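Local atomic coordinates of endonuclease IV (Thermus thermophilus, PDB entry 3AAM), a protein that cleaves the phosphodiester backbone of DNA at apurinic or apyrimidinic sites during base excision repair, leaving a 3'-hydroxyl and a 5'-terminal sugar phosphate. Residues V102-V107 / R133-V138; A30-A35 / V67-Y72; D92-A97 / R126-R131; Q165-T170 / V200-L205. All coordinates share one frame; numbering follows the deposited sequence.

Contact 1. Residues V102-V107 / R133-V138; sequences VEYVVV and RPVLLV
Two neighbouring parallel strands of the TIM barrel, 104-107 and 135-138, meet here as the two ends of a right-handed beta-alpha-beta crossover through helix 114-128. The second segment enters with Arg133, extended from CG to NE. Its NH1 donates to Glu103 OE1 at 2.7 Å, a salt bridge in which the oxygen lies close to the guanidinium plane although the nitrogen comes from above the carboxylate plane; the two planes stand 73° apart. NH2 is held by the Gly101 carbonyl, so both terminal nitrogens are held from one loop. Pro134, after a cis peptide bond, sets CB 3.3 Å from Val102 O. The ladder begins at Val135, whose N reaches Glu103 O at 2.8 Å in a nearly straight bond (176°) and whose O receives Val105 N. Its CB packs at 3.7 Å against CD1 of Tyr104, on the face shared with Val106 and Leu137. Leu136 turns to the other face, toward the helices, with CD1 touching both Val105 CG1 and Val107 CG1. Leu137 N bonds to Val105 O at 2.7 Å, and Leu137 O accepts Val107 N. At Val138 a CA-H...O contact reaches Val107 O at 3.6 Å.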
loop_
_atom_site.group_PDB
_atom_site.type_symbol
_atom_site.label_atom_id
_atom_site.label_comp_id
_atom_site.label_asym_id
_atom_site.label_seq_id
_atom_site.Cartn_x
_atom_site.Cartn_y
_atom_site.Cartn_z
ATOM N N VAL A 102 2.566 -10.781 8.814
ATOM C CA VAL A 102 2.621 -9.846 7.691
ATOM C C VAL A 102 3.488 -8.674 8.144
ATOM O O VAL A 102 3.205 -8.047 9.161
ATOM C CB VAL A 102 1.208 -9.349 7.317
ATOM C CG1 VAL A 102 1.301 -8.226 6.294
ATOM C CG2 VAL A 102 0.384 -10.507 6.750
ATOM N N GLU A 103 4.537 -8.372 7.386
ATOM C CA GLU A 103 5.455 -7.309 7.776
ATOM C C GLU A 103 4.994 -5.868 7.606
ATOM O O GLU A 103 5.510 -4.984 8.288
ATOM C CB GLU A 103 6.796 -7.487 7.054
ATOM C CG GLU A 103 7.898 -6.569 7.575
ATOM C CD GLU A 103 9.242 -6.837 6.928
ATOM O OE1 GLU A 103 9.733 -7.982 7.023
ATOM O OE2 GLU A 103 9.810 -5.903 6.327
ATOM N N TYR A 104 4.028 -5.619 6.728
ATOM C CA TYR A 104 3.572 -4.249 6.500
ATOM C C TYR A 104 2.066 -4.023 6.497
ATOM O O TYR A 104 1.298 -4.868 6.045
ATOM C CB TYR A 104 4.110 -3.727 5.160
ATOM C CG TYR A 104 5.614 -3.680 5.059
ATOM C CD1 TYR A 104 6.355 -2.804 5.847
ATOM C CD2 TYR A 104 6.299 -4.530 4.192
ATOM C CE1 TYR A 104 7.747 -2.775 5.780
ATOM C CE2 TYR A 104 7.690 -4.511 4.117
ATOM C CZ TYR A 104 8.405 -3.631 4.915
ATOM O OH TYR A 104 9.781 -3.616 4.862
ATOM N N VAL A 105 1.670 -2.861 7.006
ATOM C CA VAL A 105 0.277 -2.422 7.010
ATOM C C VAL A 105 0.354 -1.028 6.392
ATOM O O VAL A 105 1.158 -0.204 6.821
ATOM C CB VAL A 105 -0.311 -2.312 8.440
ATOM C CG1 VAL A 105 -1.670 -1.615 8.396
ATOM C CG2 VAL A 105 -0.457 -3.694 9.043
ATOM N N VAL A 106 -0.461 -0.769 5.375
ATOM C CA VAL A 106 -0.444 0.529 4.710
ATOM C C VAL A 106 -1.792 1.227 4.841
ATOM O O VAL A 106 -2.845 0.595 4.733
ATOM C CB VAL A 106 -0.053 0.367 3.212
ATOM C CG1 VAL A 106 -1.051 -0.535 2.502
ATOM C CG2 VAL A 106 0.028 1.722 2.541
ATOM N N VAL A 107 -1.752 2.535 5.075
ATOM C CA VAL A 107 -2.964 3.319 5.259
ATOM C C VAL A 107 -2.831 4.680 4.604
ATOM O O VAL A 107 -1.727 5.206 4.489
ATOM C CB VAL A 107 -3.233 3.530 6.773
ATOM C CG1 VAL A 107 -2.068 4.273 7.407
ATOM C CG2 VAL A 107 -4.535 4.293 6.983
ATOM N N ARG A 133 7.869 -4.887 14.348
ATOM C CA ARG A 133 7.088 -5.605 13.350
ATOM C C ARG A 133 5.667 -5.794 13.879
ATOM O O ARG A 133 5.478 -6.196 15.025
ATOM C CB ARG A 133 7.734 -6.966 13.088
ATOM C CG ARG A 133 7.173 -7.735 11.908
ATOM C CD ARG A 133 7.673 -9.172 11.932
ATOM N NE ARG A 133 7.243 -9.934 10.764
ATOM C CZ ARG A 133 7.789 -9.823 9.559
ATOM N NH1 ARG A 133 8.795 -8.981 9.362
ATOM N NH2 ARG A 133 7.329 -10.552 8.551
ATOM N N PRO A 134 4.647 -5.508 13.052
ATOM C CA PRO A 134 4.741 -5.020 11.675
ATOM C C PRO A 134 5.059 -3.534 11.595
ATOM O O PRO A 134 5.014 -2.820 12.595
ATOM C CB PRO A 134 3.363 -5.338 11.111
ATOM C CG PRO A 134 2.483 -5.096 12.284
ATOM C CD PRO A 134 3.241 -5.769 13.412
ATOM N N VAL A 135 5.379 -3.078 10.390
ATOM C CA VAL A 135 5.691 -1.676 10.157
ATOM C C VAL A 135 4.500 -0.991 9.489
ATOM O O VAL A 135 3.956 -1.497 8.510
ATOM C CB VAL A 135 6.919 -1.529 9.235
ATOM C CG1 VAL A 135 7.187 -0.053 8.954
ATOM C CG2 VAL A 135 8.138 -2.183 9.885
ATOM N N LEU A 136 4.099 0.156 10.025
ATOM C CA LEU A 136 2.987 0.917 9.463
ATOM C C LEU A 136 3.520 1.871 8.399
ATOM O O LEU A 136 4.469 2.616 8.641
ATOM C CB LEU A 136 2.271 1.705 10.565
ATOM C CG LEU A 136 1.098 2.600 10.150
ATOM C CD1 LEU A 136 -0.008 1.783 9.491
ATOM C CD2 LEU A 136 0.557 3.305 11.391
ATOM N N LEU A 137 2.901 1.832 7.223
ATOM C CA LEU A 137 3.295 2.667 6.100
ATOM C C LEU A 137 2.214 3.690 5.799
ATOM O O LEU A 137 1.031 3.358 5.779
ATOM C CB LEU A 137 3.505 1.807 4.852
ATOM C CG LEU A 137 4.497 0.653 4.951
ATOM C CD1 LEU A 137 4.578 -0.077 3.619
ATOM C CD2 LEU A 137 5.857 1.200 5.354
ATOM N N VAL A 138 2.619 4.936 5.572
ATOM C CA VAL A 138 1.664 5.985 5.233
ATOM C C VAL A 138 1.868 6.301 3.758
ATOM O O VAL A 138 3.002 6.435 3.298
ATOM C CB VAL A 138 1.880 7.267 6.077
ATOM C CG1 VAL A 138 1.545 6.983 7.533
ATOM C CG2 VAL A 138 3.313 7.754 5.950
#

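Contact 2. Residues A30-A35 / V67-Y72; sequences AFQIFA and VIHASY. With PO4 (phosphate ion), chain C.
His69 carries this contact at the C-terminal end of two adjacent parallel strands, 31-34 and 67-69, in the TIM barrel. Its backbone N is fixed first, by a 2.8 Å bond to Ile33 O, the last of three rungs that also join Val67 N to Phe31 O and Ile33 N to Val67 O. From there CB rises into the barrel interior, touching both Phe34 CE1, 3.9 Å away, and Gln32 NE2. CG lies anti to the backbone N (chi1 -159°), which sends the ring inward. At one edge His69 CD2 meets Gln32 NE2 at 3.4 Å; the Gln32 amide plane is turned 76° from the imidazole, and Gln32 NE2 is hydrogen-bonded to Glu248 OE2. His69 ND1 donates to a lone pair of Ala70 O at 2.6 Å, almost within the ring plane, which helps fix the ring's rotation. The tip, His69 NE2, donates to O2 of the phosphate at 2.9 Å. With both nitrogens acting as donors the imidazole is probably protonated, a charge that would suit an anion. The phosphate probably came from the crystallisation liquor, but it lies in the active-site region, where the His69 side chain is about 7 Å from the manganese ion. A water bridges Ala35 N and His69 O where the strands splay apart. Ile33 and Ile68 point outward, packing CG1 to CG1, with Ile33 against helix 15-26 and Ile68 against helix 82-100, while strand 104-107 continues the sheet beyond strand 66-69.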
loop_
_atom_site.group_PDB
_atom_site.type_symbol
_atom_site.label_atom_id
_atom_site.label_comp_id
_atom_site.label_asym_id
_atom_site.label_seq_id
_atom_site.Cartn_x
_atom_site.Cartn_y
_atom_site.Cartn_z
ATOM N N ALA A 30 4.676 -11.195 -4.608
ATOM C CA ALA A 30 4.268 -10.359 -3.486
ATOM C C ALA A 30 2.761 -10.206 -3.587
ATOM O O ALA A 30 2.192 -10.396 -4.661
ATOM C CB ALA A 30 4.942 -8.992 -3.564
ATOM N N PHE A 31 2.105 -9.888 -2.476
ATOM C CA PHE A 31 0.661 -9.687 -2.513
ATOM C C PHE A 31 0.159 -8.812 -1.374
ATOM O O PHE A 31 0.867 -8.561 -0.396
ATOM C CB PHE A 31 -0.092 -11.033 -2.549
ATOM C CG PHE A 31 -0.049 -11.807 -1.261
ATOM C CD1 PHE A 31 -1.046 -11.649 -0.299
ATOM C CD2 PHE A 31 0.977 -12.711 -1.014
ATOM C CE1 PHE A 31 -1.017 -12.385 0.892
ATOM C CE2 PHE A 31 1.013 -13.446 0.169
ATOM C CZ PHE A 31 0.017 -13.284 1.122
ATOM N N GLN A 32 -1.068 -8.336 -1.529
ATOM C CA GLN A 32 -1.698 -7.462 -0.553
ATOM C C GLN A 32 -3.125 -7.925 -0.304
ATOM O O GLN A 32 -3.783 -8.422 -1.208
ATOM C CB GLN A 32 -1.689 -6.029 -1.095
ATOM C CG GLN A 32 -2.400 -5.003 -0.236
ATOM C CD GLN A 32 -2.226 -3.598 -0.773
ATOM O OE1 GLN A 32 -1.175 -2.982 -0.600
ATOM N NE2 GLN A 32 -3.253 -3.091 -1.448
ATOM N N ILE A 33 -3.586 -7.754 0.930
ATOM C CA ILE A 33 -4.937 -8.131 1.324
ATOM C C ILE A 33 -5.458 -7.137 2.353
ATOM O O ILE A 33 -4.711 -6.290 2.846
ATOM C CB ILE A 33 -4.968 -9.512 2.006
ATOM C CG1 ILE A 33 -4.011 -9.514 3.205
ATOM C CG2 ILE A 33 -4.587 -10.611 1.020
ATOM C CD1 ILE A 33 -4.145 -10.742 4.104
ATOM N N PHE A 34 -6.750 -7.235 2.653
ATOM C CA PHE A 34 -7.362 -6.408 3.686
ATOM C C PHE A 34 -7.393 -7.356 4.879
ATOM O O PHE A 34 -7.206 -8.562 4.708
ATOM C CB PHE A 34 -8.804 -6.025 3.333
ATOM C CG PHE A 34 -8.926 -4.991 2.250
ATOM C CD1 PHE A 34 -8.295 -3.758 2.367
ATOM C CD2 PHE A 34 -9.712 -5.238 1.127
ATOM C CE1 PHE A 34 -8.445 -2.782 1.381
ATOM C CE2 PHE A 34 -9.869 -4.268 0.133
ATOM C CZ PHE A 34 -9.233 -3.039 0.262
ATOM N N ALA A 35 -7.619 -6.823 6.077
ATOM C CA ALA A 35 -7.701 -7.656 7.276
ATOM C C ALA A 35 -9.167 -7.930 7.609
ATOM O O ALA A 35 -9.481 -8.705 8.514
ATOM C CB ALA A 35 -7.007 -6.966 8.446
ATOM N N VAL A 67 1.357 -7.516 2.367
ATOM C CA VAL A 67 0.984 -6.209 2.871
ATOM C C VAL A 67 -0.497 -6.217 3.206
ATOM O O VAL A 67 -1.300 -6.766 2.454
ATOM C CB VAL A 67 1.196 -5.102 1.807
ATOM C CG1 VAL A 67 0.832 -3.750 2.387
ATOM C CG2 VAL A 67 2.630 -5.108 1.311
ATOM N N ILE A 68 -0.855 -5.626 4.338
ATOM C CA ILE A 68 -2.255 -5.516 4.712
ATOM C C ILE A 68 -2.634 -4.053 4.511
ATOM O O ILE A 68 -1.959 -3.154 5.017
ATOM C CB ILE A 68 -2.503 -5.938 6.182
ATOM C CG1 ILE A 68 -2.589 -7.467 6.255
ATOM C CG2 ILE A 68 -3.779 -5.290 6.714
ATOM C CD1 ILE A 68 -2.774 -8.030 7.652
ATOM N N HIS A 69 -3.692 -3.820 3.740
ATOM C CA HIS A 69 -4.158 -2.467 3.474
ATOM C C HIS A 69 -5.302 -2.136 4.429
ATOM O O HIS A 69 -6.207 -2.946 4.620
ATOM C CB HIS A 69 -4.664 -2.355 2.027
ATOM C CG HIS A 69 -4.686 -0.954 1.496
ATOM N ND1 HIS A 69 -5.368 0.072 2.115
ATOM C CD2 HIS A 69 -4.093 -0.407 0.407
ATOM C CE1 HIS A 69 -5.192 1.190 1.433
ATOM N NE2 HIS A 69 -4.424 0.927 0.392
ATOM N N ALA A 70 -5.248 -0.958 5.041
ATOM C CA ALA A 70 -6.308 -0.515 5.940
ATOM C C ALA A 70 -7.479 -0.083 5.062
ATOM O O ALA A 70 -7.301 0.217 3.882
ATOM C CB ALA A 70 -5.825 0.662 6.787
ATOM N N SER A 71 -8.680 -0.045 5.626
ATOM C CA SER A 71 -9.840 0.363 4.844
ATOM C C SER A 71 -9.806 1.845 4.513
ATOM O O SER A 71 -9.163 2.632 5.204
ATOM C CB SER A 71 -11.131 0.066 5.600
ATOM O OG SER A 71 -12.228 0.674 4.939
ATOM N N TYR A 72 -10.511 2.220 3.451
ATOM C CA TYR A 72 -10.590 3.610 3.037
ATOM C C TYR A 72 -11.386 4.371 4.097
ATOM O O TYR A 72 -11.343 5.599 4.162
ATOM C CB TYR A 72 -11.290 3.711 1.679
ATOM C CG TYR A 72 -12.707 3.179 1.687
ATOM C CD1 TYR A 72 -13.775 3.978 2.096
ATOM C CD2 TYR A 72 -12.979 1.865 1.306
ATOM C CE1 TYR A 72 -15.078 3.479 2.126
ATOM C CE2 TYR A 72 -14.272 1.358 1.334
ATOM C CZ TYR A 72 -15.319 2.169 1.744
ATOM O OH TYR A 72 -16.602 1.670 1.767
HETATM P P PO4 C . -5.478 3.558 -1.863
HETATM O O1 PO4 C . -6.822 2.744 -1.948
HETATM O O2 PO4 C . -4.256 2.567 -1.987
HETATM O O3 PO4 C . -5.430 4.596 -3.022
HETATM O O4 PO4 C . -5.416 4.318 -0.482
HETATM O O HOH W 1 -7.880 -4.027 6.562
#

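Contact 3. Residues D92-A97 / R126-R131; sequences DDLEKA and RLAGVR
This is a small surface contact between two successive outer helices of the TIM barrel, 82-100 and 114-128, made by the second half of the first and the C-terminal end of the second. It is mostly aliphatic: no hydrogen bond crosses it and only 181 Å² is buried, far from the metal site. Ala128 forms its centre. Its methyl points at the first helix and meets two neighbouring side chains there, 3.8 Å from Leu94 CB and 3.7 Å from Glu95 CG. The small residue lets the two backbones come close, with the CA atoms of Glu95 and Ala128 only 5.5 Å apart. Glu95 has its CG anti to the carbonyl carbon (chi1 -71°), and the extended chain bends in over the last turn of the second helix, CG against the Ala128 methyl and Glu95 OE2 3.5 Å from Ala128 CA. Leu94 points at the second segment, and past CB it reaches Leu125 of the second helix and Val105 of the strand beneath, linking the helix pair to the barrel wall. The second helix finishes in a Schellman motif, with Gly129 at positive phi (57°), and this turn brings the chain back toward helix 82-100. Val130 therefore points at the same leucine as Ala128 does. On the far flank of the first helix, Lys96 NZ forms a salt bridge with Asp92 OD1. Val130 CG2, anti to its own carbonyl carbon, ends the contact by resting 3.7 Å from Leu94 CB.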
loop_
_atom_site.group_PDB
_atom_site.type_symbol
_atom_site.label_atom_id
_atom_site.label_comp_id
_atom_site.label_asym_id
_atom_site.label_seq_id
_atom_site.Cartn_x
_atom_site.Cartn_y
_atom_site.Cartn_z
ATOM N N ASP A 92 -6.531 -2.708 14.766
ATOM C CA ASP A 92 -6.956 -4.068 14.449
ATOM C C ASP A 92 -6.132 -4.596 13.279
ATOM O O ASP A 92 -5.675 -5.736 13.306
ATOM C CB ASP A 92 -8.447 -4.100 14.098
ATOM C CG ASP A 92 -8.879 -5.428 13.489
ATOM O OD1 ASP A 92 -8.844 -6.458 14.195
ATOM O OD2 ASP A 92 -9.254 -5.436 12.298
ATOM N N ASP A 93 -5.942 -3.768 12.253
ATOM C CA ASP A 93 -5.150 -4.181 11.096
ATOM C C ASP A 93 -3.746 -4.581 11.534
ATOM O O ASP A 93 -3.208 -5.585 11.081
ATOM C CB ASP A 93 -5.024 -3.056 10.061
ATOM C CG ASP A 93 -6.335 -2.733 9.365
ATOM O OD1 ASP A 93 -7.134 -3.661 9.120
ATOM O OD2 ASP A 93 -6.552 -1.543 9.044
ATOM N N LEU A 94 -3.151 -3.783 12.415
ATOM C CA LEU A 94 -1.799 -4.054 12.896
ATOM C C LEU A 94 -1.722 -5.330 13.730
ATOM O O LEU A 94 -0.770 -6.098 13.611
ATOM C CB LEU A 94 -1.296 -2.862 13.708
ATOM C CG LEU A 94 -1.054 -1.583 12.903
ATOM C CD1 LEU A 94 -0.940 -0.385 13.829
ATOM C CD2 LEU A 94 0.207 -1.742 12.070
ATOM N N GLU A 95 -2.725 -5.541 14.578
ATOM C CA GLU A 95 -2.785 -6.723 15.428
ATOM C C GLU A 95 -2.949 -7.981 14.574
ATOM O O GLU A 95 -2.300 -9.000 14.823
ATOM C CB GLU A 95 -3.946 -6.589 16.420
ATOM C CG GLU A 95 -3.694 -5.552 17.512
ATOM C CD GLU A 95 -4.973 -4.991 18.108
ATOM O OE1 GLU A 95 -6.039 -5.620 17.950
ATOM O OE2 GLU A 95 -4.908 -3.916 18.747
ATOM N N LYS A 96 -3.810 -7.899 13.562
ATOM C CA LYS A 96 -4.042 -9.029 12.673
ATOM C C LYS A 96 -2.767 -9.309 11.878
ATOM O O LYS A 96 -2.380 -10.463 11.693
ATOM C CB LYS A 96 -5.222 -8.729 11.735
ATOM C CG LYS A 96 -6.581 -8.630 12.446
ATOM C CD LYS A 96 -7.098 -10.006 12.845
ATOM C CE LYS A 96 -8.198 -9.940 13.913
ATOM N NZ LYS A 96 -9.404 -9.161 13.518
ATOM N N ALA A 97 -2.104 -8.251 11.421
ATOM C CA ALA A 97 -0.867 -8.414 10.667
ATOM C C ALA A 97 0.191 -9.108 11.528
ATOM O O ALA A 97 0.918 -9.982 11.052
ATOM C CB ALA A 97 -0.353 -7.055 10.196
ATOM N N ARG A 126 0.373 2.215 19.339
ATOM C CA ARG A 126 0.399 1.980 20.776
ATOM C C ARG A 126 -0.703 1.012 21.195
ATOM O O ARG A 126 -0.466 0.082 21.967
ATOM C CB ARG A 126 0.259 3.301 21.528
ATOM C CG ARG A 126 0.584 3.194 23.004
ATOM C CD ARG A 126 0.697 4.561 23.648
ATOM N NE ARG A 126 1.150 4.465 25.032
ATOM C CZ ARG A 126 2.333 3.984 25.403
ATOM N NH1 ARG A 126 3.197 3.548 24.493
ATOM N NH2 ARG A 126 2.655 3.934 26.687
ATOM N N LEU A 127 -1.911 1.222 20.683
ATOM C CA LEU A 127 -3.015 0.332 21.013
ATOM C C LEU A 127 -2.695 -1.099 20.603
ATOM O O LEU A 127 -3.004 -2.045 21.322
ATOM C CB LEU A 127 -4.302 0.778 20.314
ATOM C CG LEU A 127 -5.022 2.006 20.870
ATOM C CD1 LEU A 127 -6.276 2.284 20.057
ATOM C CD2 LEU A 127 -5.385 1.751 22.323
ATOM N N ALA A 128 -2.068 -1.255 19.444
ATOM C CA ALA A 128 -1.729 -2.582 18.944
ATOM C C ALA A 128 -0.509 -3.175 19.633
ATOM O O ALA A 128 -0.198 -4.351 19.446
ATOM C CB ALA A 128 -1.500 -2.523 17.438
ATOM N N GLY A 129 0.179 -2.365 20.432
ATOM C CA GLY A 129 1.365 -2.844 21.118
ATOM C C GLY A 129 2.368 -3.381 20.119
ATOM O O GLY A 129 3.071 -4.355 20.380
ATOM N N VAL A 130 2.426 -2.738 18.959
ATOM C CA VAL A 130 3.333 -3.151 17.899
ATOM C C VAL A 130 4.780 -2.782 18.198
ATOM O O VAL A 130 5.067 -1.699 18.712
ATOM C CB VAL A 130 2.938 -2.510 16.547
ATOM C CG1 VAL A 130 3.928 -2.913 15.465
ATOM C CG2 VAL A 130 1.535 -2.942 16.159
ATOM N N ARG A 131 5.688 -3.701 17.883
ATOM C CA ARG A 131 7.108 -3.464 18.079
ATOM C C ARG A 131 7.731 -3.089 16.743
ATOM O O ARG A 131 7.166 -2.292 15.997
ATOM C CB ARG A 131 7.795 -4.705 18.669
ATOM C CG ARG A 131 7.531 -4.903 20.159
ATOM C CD ARG A 131 7.476 -3.552 20.872
ATOM N NE ARG A 131 8.535 -2.665 20.396
ATOM C CZ ARG A 131 8.501 -1.338 20.475
ATOM N NH1 ARG A 131 7.456 -0.726 21.021
ATOM N NH2 ARG A 131 9.506 -0.619 19.989
#

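Contact 4. Residues Q165-T170 / V200-L205; sequences QVCLDT and VPVVHL
The tightest part of the contact between strands 165-169 and 202-204 lies toward their C-terminal ends. There His204 N donates to Leu168 O at 2.7 Å, and His204 O receives Thr170 N in a bond nearly along the C=O axis. On the inward face Cys167 SG, anti to its backbone N, stands over one face of the His204 ring, 3.6 Å from the centroid and 17° off the normal. Asp169 crosses the histidine at about a right angle, its OD2 3.4 Å from His204 CB and the carboxylate and ring planes 77° apart. The other oxygen, OD1, caps the following helix through a bond to His172 N and a weak one to Cys171 N. On the opposite face Leu168 and Val203 turn outward.

Toward the start of the strands the pairing loosens. Leu168 N to Val202 O is a longer bond, 3.3 Å and bent to 140°, and before it Val166 O is met by a CA-H...O contact from Val200 CA. Pro201, which has no N-H to offer, lays CD 3.4 Å from Gln165 OE1; both of these residues are partly exposed.

The tight end opens on the metal site: His172 binds manganese with Asp217 and His219, and Asp169, as N-cap, positions its backbone. Polar side chains gathered at the C-terminal ends of parallel strands are the hallmark of a TIM-barrel active site.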
loop_
_atom_site.group_PDB
_atom_site.type_symbol
_atom_site.label_atom_id
_atom_site.label_comp_id
_atom_site.label_asym_id
_atom_site.label_seq_id
_atom_site.Cartn_x
_atom_site.Cartn_y
_atom_site.Cartn_z
ATOM N N GLN A 165 6.924 4.273 8.171
ATOM C CA GLN A 165 7.655 4.361 6.923
ATOM C C GLN A 165 6.668 4.785 5.852
ATOM O O GLN A 165 5.505 5.047 6.154
ATOM C CB GLN A 165 8.347 3.038 6.590
ATOM C CG GLN A 165 9.583 2.825 7.459
ATOM C CD GLN A 165 10.409 1.630 7.048
ATOM O OE1 GLN A 165 10.759 1.478 5.877
ATOM N NE2 GLN A 165 10.739 0.775 8.016
ATOM N N VAL A 166 7.114 4.841 4.604
ATOM C CA VAL A 166 6.255 5.325 3.533
ATOM C C VAL A 166 5.967 4.370 2.385
ATOM O O VAL A 166 6.794 3.532 2.028
ATOM C CB VAL A 166 6.867 6.628 2.939
ATOM C CG1 VAL A 166 6.132 7.043 1.667
ATOM C CG2 VAL A 166 6.816 7.734 3.977
ATOM N N CYS A 167 4.767 4.504 1.825
ATOM C CA CYS A 167 4.369 3.739 0.656
ATOM C C CYS A 167 4.126 4.769 -0.440
ATOM O O CYS A 167 3.283 5.652 -0.298
ATOM C CB CYS A 167 3.075 2.954 0.895
ATOM S SG CYS A 167 2.414 2.226 -0.639
ATOM N N LEU A 168 4.881 4.672 -1.524
ATOM C CA LEU A 168 4.710 5.592 -2.633
ATOM C C LEU A 168 3.639 5.089 -3.585
ATOM O O LEU A 168 3.710 3.952 -4.053
ATOM C CB LEU A 168 6.015 5.735 -3.415
ATOM C CG LEU A 168 5.863 6.363 -4.805
ATOM C CD1 LEU A 168 5.481 7.838 -4.667
ATOM C CD2 LEU A 168 7.158 6.202 -5.585
ATOM N N ASP A 169 2.638 5.923 -3.851
ATOM C CA ASP A 169 1.608 5.565 -4.814
ATOM C C ASP A 169 1.841 6.508 -5.991
ATOM O O ASP A 169 1.724 7.729 -5.864
ATOM C CB ASP A 169 0.198 5.755 -4.248
ATOM C CG ASP A 169 -0.879 5.303 -5.224
ATOM O OD1 ASP A 169 -0.887 5.803 -6.373
ATOM O OD2 ASP A 169 -1.712 4.447 -4.852
ATOM N N THR A 170 2.202 5.935 -7.131
ATOM C CA THR A 170 2.482 6.717 -8.328
ATOM C C THR A 170 1.273 7.461 -8.897
ATOM O O THR A 170 1.424 8.530 -9.494
ATOM C CB THR A 170 3.072 5.814 -9.408
ATOM O OG1 THR A 170 2.303 4.607 -9.475
ATOM C CG2 THR A 170 4.520 5.469 -9.077
ATOM N N VAL A 200 11.027 3.537 2.029
ATOM C CA VAL A 200 9.903 3.321 1.112
ATOM C C VAL A 200 9.968 1.863 0.665
ATOM O O VAL A 200 10.396 1.553 -0.452
ATOM C CB VAL A 200 9.995 4.222 -0.132
ATOM C CG1 VAL A 200 8.727 4.085 -0.965
ATOM C CG2 VAL A 200 10.203 5.668 0.284
ATOM N N PRO A 201 9.542 0.940 1.539
ATOM C CA PRO A 201 9.569 -0.491 1.228
ATOM C C PRO A 201 8.541 -1.012 0.235
ATOM O O PRO A 201 8.752 -2.047 -0.398
ATOM C CB PRO A 201 9.414 -1.135 2.601
ATOM C CG PRO A 201 8.513 -0.175 3.310
ATOM C CD PRO A 201 9.104 1.168 2.929
ATOM N N VAL A 202 7.433 -0.297 0.099
ATOM C CA VAL A 202 6.368 -0.718 -0.794
ATOM C C VAL A 202 5.917 0.406 -1.707
ATOM O O VAL A 202 5.810 1.560 -1.290
ATOM C CB VAL A 202 5.139 -1.217 0.007
ATOM C CG1 VAL A 202 4.044 -1.665 -0.947
ATOM C CG2 VAL A 202 5.543 -2.351 0.938
ATOM N N VAL A 203 5.653 0.052 -2.958
ATOM C CA VAL A 203 5.186 1.009 -3.943
ATOM C C VAL A 203 3.847 0.544 -4.505
ATOM O O VAL A 203 3.712 -0.614 -4.913
ATOM C CB VAL A 203 6.172 1.133 -5.136
ATOM C CG1 VAL A 203 5.576 2.052 -6.205
ATOM C CG2 VAL A 203 7.522 1.662 -4.663
ATOM N N HIS A 204 2.848 1.420 -4.484
ATOM C CA HIS A 204 1.561 1.091 -5.095
ATOM C C HIS A 204 1.744 1.670 -6.495
ATOM O O HIS A 204 1.582 2.876 -6.712
ATOM C CB HIS A 204 0.396 1.778 -4.370
ATOM C CG HIS A 204 -0.008 1.109 -3.093
ATOM N ND1 HIS A 204 0.207 -0.232 -2.847
ATOM C CD2 HIS A 204 -0.658 1.590 -2.005
ATOM C CE1 HIS A 204 -0.292 -0.545 -1.663
ATOM N NE2 HIS A 204 -0.823 0.542 -1.132
ATOM N N LEU A 205 2.120 0.798 -7.428
ATOM C CA LEU A 205 2.410 1.171 -8.805
ATOM C C LEU A 205 1.160 1.291 -9.666
ATOM O O LEU A 205 0.998 0.588 -10.662
ATOM C CB LEU A 205 3.376 0.147 -9.414
ATOM C CG LEU A 205 4.175 0.579 -10.646
ATOM C CD1 LEU A 205 5.217 1.625 -10.250
ATOM C CD2 LEU A 205 4.856 -0.634 -11.256
#

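From the N terminus, contact 2 comes first and closes the loop from strand 31-34 through helix 48-60 to strand 66-69. The chain then forms helix 82-100, opening contact 3, and strand 104-107, opening contact 1; helix 114-128 completes contact 3 before strand 135-139 completes contact 1, so these two cross. Contact 4 follows in series, closing the loop with helices 170-176 and 184-194 between strands 165-169 and 202-208. Contacts 1, 2 and 4 are linked within one sheet: Ile68 bonds to Tyr104 and Val106, and Gln165 to Leu136 and Val138. Across the barrel interior the rings of His69 and His204 bring contacts 2 and 4 together. Contact 3 remains outside, in the helical layer, touching contacts 1 and 2.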